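Particle-associated glycoside hydrolase (Acinetobacter phage Fri1, PDB 6C72) probably depolymerises the capsular polysaccharide of Acinetobacter baumannii as a trimeric tailspike glycosidase, helping the phage reach and enter its host. Local coordinates at residues F180-D185 / L207-G212. Numbering follows the deposited sequence.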
loop_
_atom_site.group_PDB
_atom_site.type_symbol
_atom_site.label_atom_id
_atom_site.label_comp_id
_atom_site.label_asym_id
_atom_site.label_seq_id
_atom_site.Cartn_x
_atom_site.Cartn_y
_atom_site.Cartn_z
ATOM N N PHE A 180 18.532 -27.818 13.107
ATOM C CA PHE A 180 17.379 -27.926 13.999
ATOM C C PHE A 180 17.775 -27.381 15.367
ATOM O O PHE A 180 18.510 -28.036 16.121
ATOM C CB PHE A 180 16.888 -29.370 14.104
ATOM C CG PHE A 180 16.451 -29.949 12.795
ATOM C CD1 PHE A 180 15.159 -29.740 12.330
ATOM C CD2 PHE A 180 17.325 -30.720 12.028
ATOM C CE1 PHE A 180 14.757 -30.273 11.116
ATOM C CE2 PHE A 180 16.929 -31.253 10.817
ATOM C CZ PHE A 180 15.652 -31.041 10.362
ATOM N N TRP A 181 17.229 -26.220 15.712
ATOM C CA TRP A 181 17.690 -25.446 16.860
ATOM C C TRP A 181 16.707 -25.627 18.015
ATOM O O TRP A 181 15.543 -25.213 17.924
ATOM C CB TRP A 181 17.835 -23.984 16.454
ATOM C CG TRP A 181 18.540 -23.117 17.432
ATOM C CD1 TRP A 181 19.187 -23.504 18.555
ATOM C CD2 TRP A 181 18.646 -21.690 17.375
ATOM N NE1 TRP A 181 19.697 -22.415 19.204
ATOM C CE2 TRP A 181 19.385 -21.285 18.497
ATOM C CE3 TRP A 181 18.179 -20.714 16.483
ATOM C CZ2 TRP A 181 19.670 -19.940 18.763
ATOM C CZ3 TRP A 181 18.463 -19.379 16.745
ATOM C CH2 TRP A 181 19.202 -19.006 17.876
ATOM N N HIS A 182 17.167 -26.271 19.085
ATOM C CA HIS A 182 16.389 -26.492 20.294
ATOM C C HIS A 182 16.933 -25.620 21.409
ATOM O O HIS A 182 18.033 -25.073 21.318
ATOM C CB HIS A 182 16.443 -27.946 20.778
ATOM C CG HIS A 182 16.195 -28.984 19.728
ATOM N ND1 HIS A 182 15.134 -29.862 19.795
ATOM C CD2 HIS A 182 16.909 -29.339 18.633
ATOM C CE1 HIS A 182 15.192 -30.698 18.774
ATOM N NE2 HIS A 182 16.254 -30.394 18.050
ATOM N N SER A 183 16.165 -25.539 22.486
ATOM C CA SER A 183 16.591 -24.879 23.707
ATOM C C SER A 183 17.135 -25.897 24.699
ATOM O O SER A 183 16.860 -27.094 24.614
ATOM C CB SER A 183 15.436 -24.105 24.342
ATOM O OG SER A 183 15.863 -23.497 25.550
ATOM N N SER A 184 17.900 -25.402 25.667
ATOM C CA SER A 184 18.415 -26.244 26.735
ATOM C C SER A 184 17.490 -26.322 27.944
ATOM O O SER A 184 17.801 -27.069 28.878
ATOM C CB SER A 184 19.789 -25.752 27.184
ATOM O OG SER A 184 19.726 -24.417 27.647
ATOM N N ASP A 185 16.389 -25.572 27.965
ATOM C CA ASP A 185 15.403 -25.649 29.050
ATOM C C ASP A 185 14.015 -25.349 28.474
ATOM O O ASP A 185 13.799 -25.436 27.259
ATOM C CB ASP A 185 15.792 -24.701 30.204
ATOM C CG ASP A 185 15.809 -23.219 29.796
ATOM O OD1 ASP A 185 15.159 -22.826 28.798
ATOM O OD2 ASP A 185 16.495 -22.429 30.481
ATOM N N LEU A 207 12.691 -26.251 17.034
ATOM C CA LEU A 207 11.879 -27.350 17.536
ATOM C C LEU A 207 11.635 -27.182 19.029
ATOM O O LEU A 207 12.521 -26.746 19.773
ATOM C CB LEU A 207 12.564 -28.722 17.269
ATOM C CG LEU A 207 12.682 -29.093 15.788
ATOM C CD1 LEU A 207 13.490 -30.378 15.592
ATOM C CD2 LEU A 207 11.315 -29.225 15.121
ATOM N N GLY A 208 10.438 -27.589 19.469
ATOM C CA GLY A 208 10.044 -27.418 20.857
ATOM C C GLY A 208 10.642 -28.416 21.831
ATOM O O GLY A 208 10.740 -28.104 23.022
ATOM N N SER A 209 11.045 -29.604 21.364
ATOM C CA SER A 209 11.642 -30.571 22.273
ATOM C C SER A 209 12.944 -29.998 22.810
ATOM O O SER A 209 13.670 -29.300 22.096
ATOM C CB SER A 209 11.867 -31.930 21.587
ATOM O OG SER A 209 12.855 -31.891 20.567
ATOM N N ARG A 210 13.208 -30.245 24.092
ATOM C CA ARG A 210 14.249 -29.499 24.784
ATOM C C ARG A 210 14.872 -30.342 25.890
ATOM O O ARG A 210 14.331 -31.369 26.304
ATOM C CB ARG A 210 13.683 -28.177 25.338
ATOM C CG ARG A 210 12.429 -28.306 26.206
ATOM C CD ARG A 210 12.796 -28.637 27.622
ATOM N NE ARG A 210 11.756 -28.289 28.577
ATOM C CZ ARG A 210 11.957 -28.213 29.893
ATOM N NH1 ARG A 210 13.152 -28.455 30.404
ATOM N NH2 ARG A 210 10.965 -27.888 30.696
ATOM N N LEU A 211 16.017 -29.883 26.387
ATOM C CA LEU A 211 16.706 -30.596 27.455
ATOM C C LEU A 211 16.007 -30.366 28.787
ATOM O O LEU A 211 15.548 -29.259 29.075
ATOM C CB LEU A 211 18.153 -30.129 27.567
ATOM C CG LEU A 211 18.980 -30.210 26.298
ATOM C CD1 LEU A 211 20.328 -29.660 26.629
ATOM C CD2 LEU A 211 19.080 -31.652 25.823
ATOM N N GLY A 212 15.955 -31.411 29.609
ATOM C CA GLY A 212 15.437 -31.307 30.956
ATOM C C GLY A 212 14.028 -31.821 31.160
ATOM O O GLY A 212 13.607 -31.966 32.312
HETATM O O HOH W 1 13.274 -26.512 22.231
#
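His182 stands beside Leu207 with both side chains pointing the same way, and the leucine lays CB over one face of the imidazole, a CH-pi contact 4.0 Å from Leu207 CB to the ring centroid. Farther out, Leu207 CD1 bridges two aromatic residues, touching His182 CE1 and NE2 and meeting Phe180 CD1 at 3.7 Å. The edge of the imidazole serves a polar role: ND1 of His182 donates to Ser209 O over 2.8 Å, the acceptor lying almost exactly in the ring plane while the donor sits 42° out of the carbonyl plane. CG of His182 lies anti to its own carbonyl carbon, beside the backbone N (chi1 -48°). NE2 hydrogen-bonds to His134 ND1, so both ring nitrogens are engaged, and Tyr136 stacks on the ring. Strands 179-182 and 204-207 are parallel neighbours on successive coils of the right-handed beta-helix expected of such tailspikes, joined here by Leu207 N to Trp181 O (3.2 Å). Where the two segments leave the strands, a water takes over, accepting from Ser183 N and donating to Leu207 O and Ser209 O, which thus receives two bonds. Beyond it, Arg210 bends at chi2 (84°) and its guanidinium passes with one face over Asp185 C; NH1 donates to Leu211 O at 2.9 Å, the oxygen lying in the guanidinium plane. Asp185 instead directs its carboxylate to Lys138 and Ser187, while its backbone N closes an ST turn on Ser183 OG, whose hydroxyl also bonds to Gln188 O. Leu211 CB packs against Ser184 O, 3.3 Å away, and its CD1 reaches Ser184 CB.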